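Local coordinates for protein cytochrome P450 (Bacillus megaterium, PDB 5L92) that binds heme and the steroid corticosterone, and oxidises steroids as a cytochrome P450, probably by the monooxygenase chemistry of that family, at residues L274-Y285 with E331-H342. Sequence-based numbering, arbitrary orientation.
Sequences LLPSGIEEVLRY and EVFKIDRKPNVH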
loop_
_atom_site.group_PDB
_atom_site.type_symbol
_atom_site.label_atom_id
_atom_site.label_comp_id
_atom_site.label_asym_id
_atom_site.label_seq_id
_atom_site.Cartn_x
_atom_site.Cartn_y
_atom_site.Cartn_z
ATOM N N LEU A 274 23.547 -1.212 1.800
ATOM C CA LEU A 274 22.516 -2.243 1.918
ATOM C C LEU A 274 21.108 -1.687 2.135
ATOM O O LEU A 274 20.174 -2.492 2.241
ATOM C CB LEU A 274 22.832 -3.202 3.059
ATOM C CG LEU A 274 24.044 -4.133 2.858
ATOM C CD1 LEU A 274 24.172 -5.072 4.021
ATOM C CD2 LEU A 274 23.982 -4.935 1.577
ATOM N N LEU A 275 20.927 -0.354 2.221
ATOM C CA LEU A 275 19.609 0.188 2.542
ATOM C C LEU A 275 18.568 -0.240 1.512
ATOM O O LEU A 275 17.554 -0.819 1.927
ATOM C CB LEU A 275 19.658 1.712 2.711
ATOM C CG LEU A 275 18.292 2.351 3.056
ATOM C CD1 LEU A 275 17.593 1.694 4.251
ATOM C CD2 LEU A 275 18.428 3.817 3.327
ATOM N N PRO A 276 18.784 -0.088 0.186
ATOM C CA PRO A 276 17.783 -0.599 -0.783
ATOM C C PRO A 276 17.429 -2.070 -0.613
ATOM O O PRO A 276 16.249 -2.411 -0.650
ATOM C CB PRO A 276 18.436 -0.337 -2.156
ATOM C CG PRO A 276 19.391 0.766 -1.931
ATOM C CD PRO A 276 19.879 0.641 -0.490
ATOM N N SER A 277 18.416 -2.949 -0.430
ATOM C CA SER A 277 18.145 -4.372 -0.240
ATOM C C SER A 277 17.368 -4.619 1.044
ATOM O O SER A 277 16.500 -5.500 1.100
ATOM C CB SER A 277 19.474 -5.145 -0.226
ATOM O OG SER A 277 19.277 -6.537 -0.050
ATOM N N GLY A 278 17.671 -3.856 2.082
ATOM C CA GLY A 278 16.932 -3.968 3.333
ATOM C C GLY A 278 15.481 -3.541 3.177
ATOM O O GLY A 278 14.584 -4.140 3.772
ATOM N N ILE A 279 15.227 -2.547 2.329
ATOM C CA ILE A 279 13.862 -2.107 2.119
ATOM C C ILE A 279 13.102 -3.173 1.358
ATOM O O ILE A 279 11.919 -3.375 1.601
ATOM C CB ILE A 279 13.848 -0.736 1.408
ATOM C CG1 ILE A 279 14.271 0.365 2.374
ATOM C CG2 ILE A 279 12.469 -0.399 0.800
ATOM C CD1 ILE A 279 14.598 1.715 1.685
ATOM N N GLU A 280 13.762 -3.868 0.426
ATOM C CA GLU A 280 13.115 -4.966 -0.272
ATOM C C GLU A 280 12.792 -6.110 0.678
ATOM O O GLU A 280 11.786 -6.813 0.486
ATOM C CB GLU A 280 13.997 -5.462 -1.419
ATOM C CG GLU A 280 14.278 -4.414 -2.515
ATOM C CD GLU A 280 12.994 -3.831 -3.153
ATOM O OE1 GLU A 280 12.170 -4.582 -3.712
ATOM O OE2 GLU A 280 12.823 -2.614 -3.101
ATOM N N GLU A 281 13.621 -6.308 1.704
ATOM C CA GLU A 281 13.360 -7.361 2.665
ATOM C C GLU A 281 12.308 -6.941 3.691
ATOM O O GLU A 281 11.645 -7.807 4.232
ATOM C CB GLU A 281 14.701 -7.821 3.286
ATOM C CG GLU A 281 14.669 -8.775 4.480
ATOM C CD GLU A 281 14.251 -10.145 4.080
ATOM O OE1 GLU A 281 13.689 -10.264 2.984
ATOM O OE2 GLU A 281 14.515 -11.100 4.813
ATOM N N VAL A 282 12.053 -5.654 3.913
ATOM C CA VAL A 282 10.819 -5.297 4.619
ATOM C C VAL A 282 9.594 -5.555 3.738
ATOM O O VAL A 282 8.598 -6.127 4.196
ATOM C CB VAL A 282 10.856 -3.847 5.106
ATOM C CG1 VAL A 282 9.594 -3.545 5.889
ATOM C CG2 VAL A 282 12.091 -3.602 5.977
ATOM N N LEU A 283 9.648 -5.152 2.460
ATOM C CA LEU A 283 8.530 -5.443 1.564
ATOM C C LEU A 283 8.152 -6.920 1.581
ATOM O O LEU A 283 6.988 -7.272 1.354
ATOM C CB LEU A 283 8.875 -5.036 0.128
ATOM C CG LEU A 283 8.857 -3.522 -0.048
ATOM C CD1 LEU A 283 9.618 -3.101 -1.302
ATOM C CD2 LEU A 283 7.395 -3.009 -0.089
ATOM N N ARG A 284 9.117 -7.793 1.807
ATOM C CA ARG A 284 8.853 -9.235 1.886
ATOM C C ARG A 284 8.330 -9.631 3.266
ATOM O O ARG A 284 7.352 -10.383 3.381
ATOM C CB ARG A 284 10.152 -10.017 1.579
ATOM C CG ARG A 284 9.917 -11.511 1.335
ATOM C CD ARG A 284 11.161 -12.438 1.542
ATOM N NE ARG A 284 11.791 -12.365 2.873
ATOM C CZ ARG A 284 11.625 -13.252 3.855
ATOM N NH1 ARG A 284 10.840 -14.306 3.714
ATOM N NH2 ARG A 284 12.242 -13.079 5.004
ATOM N N TYR A 285 8.990 -9.141 4.323
ATOM C CA TYR A 285 8.845 -9.638 5.690
ATOM C C TYR A 285 7.672 -8.999 6.427
ATOM O O TYR A 285 6.987 -9.678 7.195
ATOM C CB TYR A 285 10.163 -9.395 6.453
ATOM C CG TYR A 285 10.318 -10.179 7.736
ATOM C CD1 TYR A 285 10.678 -11.529 7.728
ATOM C CD2 TYR A 285 10.117 -9.570 8.949
ATOM C CE1 TYR A 285 10.825 -12.226 8.927
ATOM C CE2 TYR A 285 10.277 -10.235 10.120
ATOM C CZ TYR A 285 10.622 -11.558 10.120
ATOM O OH TYR A 285 10.747 -12.184 11.322
ATOM N N GLU A 331 11.536 -17.364 7.547
ATOM C CA GLU A 331 11.115 -16.645 8.712
ATOM C C GLU A 331 12.215 -15.728 9.283
ATOM O O GLU A 331 12.049 -15.132 10.299
ATOM C CB GLU A 331 10.492 -17.595 9.741
ATOM C CG GLU A 331 9.430 -18.607 9.240
ATOM C CD GLU A 331 8.087 -18.042 8.640
ATOM O OE1 GLU A 331 7.384 -17.271 9.243
ATOM O OE2 GLU A 331 7.656 -18.452 7.562
ATOM N N VAL A 332 13.325 -15.609 8.578
ATOM C CA VAL A 332 14.414 -14.770 8.981
ATOM C C VAL A 332 14.603 -13.527 8.152
ATOM O O VAL A 332 14.771 -13.577 6.976
ATOM C CB VAL A 332 15.740 -15.551 9.002
ATOM C CG1 VAL A 332 16.875 -14.687 9.435
ATOM C CG2 VAL A 332 15.638 -16.710 9.944
ATOM N N PHE A 333 14.583 -12.416 8.840
ATOM C CA PHE A 333 14.841 -11.118 8.259
ATOM C C PHE A 333 16.332 -10.986 7.923
ATOM O O PHE A 333 17.160 -11.014 8.763
ATOM C CB PHE A 333 14.396 -10.028 9.203
ATOM C CG PHE A 333 14.522 -8.663 8.664
ATOM C CD1 PHE A 333 13.612 -8.162 7.788
ATOM C CD2 PHE A 333 15.540 -7.864 9.058
ATOM C CE1 PHE A 333 13.724 -6.900 7.319
ATOM C CE2 PHE A 333 15.667 -6.600 8.584
ATOM C CZ PHE A 333 14.758 -6.116 7.716
ATOM N N LYS A 334 16.644 -10.835 6.661
ATOM C CA LYS A 334 18.038 -10.731 6.216
ATOM C C LYS A 334 18.196 -9.474 5.365
ATOM O O LYS A 334 17.723 -9.442 4.222
ATOM C CB LYS A 334 18.448 -11.959 5.403
ATOM C CG LYS A 334 18.403 -13.287 6.142
ATOM C CD LYS A 334 18.926 -14.441 5.247
ATOM C CE LYS A 334 18.725 -15.825 5.850
ATOM N NZ LYS A 334 18.706 -16.872 4.770
ATOM N N ILE A 335 18.866 -8.439 5.887
ATOM C CA ILE A 335 18.894 -7.191 5.121
ATOM C C ILE A 335 19.569 -7.364 3.773
ATOM O O ILE A 335 19.435 -6.490 2.919
ATOM C CB ILE A 335 19.596 -6.007 5.821
ATOM C CG1 ILE A 335 21.067 -6.322 6.165
ATOM C CG2 ILE A 335 18.800 -5.464 7.006
ATOM C CD1 ILE A 335 21.835 -5.046 6.652
ATOM N N ASP A 336 20.351 -8.431 3.575
ATOM C CA ASP A 336 21.074 -8.634 2.325
ATOM C C ASP A 336 20.433 -9.707 1.465
ATOM O O ASP A 336 21.060 -10.166 0.506
ATOM C CB ASP A 336 22.556 -8.978 2.597
ATOM C CG ASP A 336 22.746 -10.237 3.470
ATOM O OD1 ASP A 336 21.845 -10.631 4.240
ATOM O OD2 ASP A 336 23.840 -10.826 3.398
ATOM N N ARG A 337 19.176 -10.082 1.764
ATOM C CA ARG A 337 18.542 -11.239 1.144
ATOM C C ARG A 337 18.604 -11.199 -0.374
ATOM O O ARG A 337 18.196 -10.216 -1.009
ATOM C CB ARG A 337 17.079 -11.368 1.589
ATOM C CG ARG A 337 16.413 -12.575 0.966
ATOM C CD ARG A 337 15.042 -12.883 1.525
ATOM N NE ARG A 337 15.067 -13.287 2.926
ATOM C CZ ARG A 337 15.154 -14.543 3.334
ATOM N NH1 ARG A 337 15.239 -15.539 2.447
ATOM N NH2 ARG A 337 15.150 -14.801 4.632
ATOM N N LYS A 338 19.078 -12.306 -0.949
ATOM C CA LYS A 338 19.216 -12.501 -2.402
ATOM C C LYS A 338 19.033 -13.979 -2.700
ATOM O O LYS A 338 19.647 -14.831 -2.050
ATOM C CB LYS A 338 20.575 -12.056 -2.950
ATOM C CG LYS A 338 20.730 -10.569 -3.134
ATOM C CD LYS A 338 22.083 -10.190 -3.799
ATOM C CE LYS A 338 22.184 -10.703 -5.254
ATOM N NZ LYS A 338 23.241 -10.011 -6.069
ATOM N N PRO A 339 18.151 -14.310 -3.649
ATOM C CA PRO A 339 17.245 -13.422 -4.380
ATOM C C PRO A 339 16.089 -12.958 -3.473
ATOM O O PRO A 339 15.985 -13.393 -2.348
ATOM C CB PRO A 339 16.750 -14.311 -5.525
ATOM C CG PRO A 339 16.704 -15.672 -4.900
ATOM C CD PRO A 339 17.896 -15.727 -3.953
ATOM N N ASN A 340 15.233 -12.066 -3.969
ATOM C CA ASN A 340 14.084 -11.628 -3.185
ATOM C C ASN A 340 12.995 -11.224 -4.185
ATOM O O ASN A 340 12.751 -10.045 -4.466
ATOM C CB ASN A 340 14.467 -10.486 -2.241
ATOM C CG ASN A 340 13.313 -10.063 -1.301
ATOM O OD1 ASN A 340 12.199 -10.583 -1.364
ATOM N ND2 ASN A 340 13.599 -9.127 -0.433
ATOM N N VAL A 341 12.336 -12.226 -4.740
ATOM C CA VAL A 341 11.385 -11.978 -5.809
ATOM C C VAL A 341 10.015 -11.892 -5.168
ATOM O O VAL A 341 9.153 -12.735 -5.386
ATOM C CB VAL A 341 11.450 -13.040 -6.918
ATOM C CG1 VAL A 341 10.536 -12.597 -8.085
ATOM C CG2 VAL A 341 12.924 -13.174 -7.458
ATOM N N HIS A 342 9.828 -10.880 -4.341
ATOM C CA HIS A 342 8.576 -10.767 -3.639
ATOM C C HIS A 342 7.529 -10.129 -4.555
ATOM O O HIS A 342 7.819 -9.641 -5.646
ATOM C CB HIS A 342 8.778 -9.954 -2.387
ATOM C CG HIS A 342 9.194 -8.564 -2.697
ATOM N ND1 HIS A 342 8.310 -7.617 -3.173
ATOM C CD2 HIS A 342 10.418 -7.989 -2.718
ATOM C CE1 HIS A 342 8.964 -6.496 -3.410
ATOM N NE2 HIS A 342 10.243 -6.693 -3.138
HETATM O O HOH W 1 16.522 -7.934 -0.295
HETATM O O HOH W 2 14.102 -12.468 11.581
#
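The guanidinium groups of Arg-284 and Arg-337 each cover one face of the other near its rim, their planes 43° apart, and both turn an edge to the Glu-281 carboxylate. This matches the Glu-Arg-Arg triad of cytochromes P450: Glu-281 and Arg-284 are the ExxR pair of helix 275-285 (the K helix), and Arg-337 comes from the meander loop. The Tyr-285 ring has Phe-333 CB over its centre, 4.0 Å from the centroid, and takes the edge of the Phe-333 ring in a T-shaped stack (planes at 65°). His-342 carries Leu-283 CB over one face, while NE2 donates to Glu-280 OE1 (2.9 Å), which lies in the ring plane and also pairs with Arg-359.

Bent at chi2 (72°), Glu-281 brings OE2 to three donors: Arg-337 NE on the syn side at 2.9 Å, Lys-334 N on the anti side at 2.8 Å, and Arg-284 NH2 from above the carboxylate plane. Glu-281 OE1 accepts from Arg-284 NE at 2.8 Å, completing a side-on grip. With an alanine here, both guanidinium groups would probably lose their shared counter-charge and Lys-334 N its acceptor. Further along, Ser-277 OG donates to Ile-335 O at 3.0 Å, tilted from the carbonyl plane.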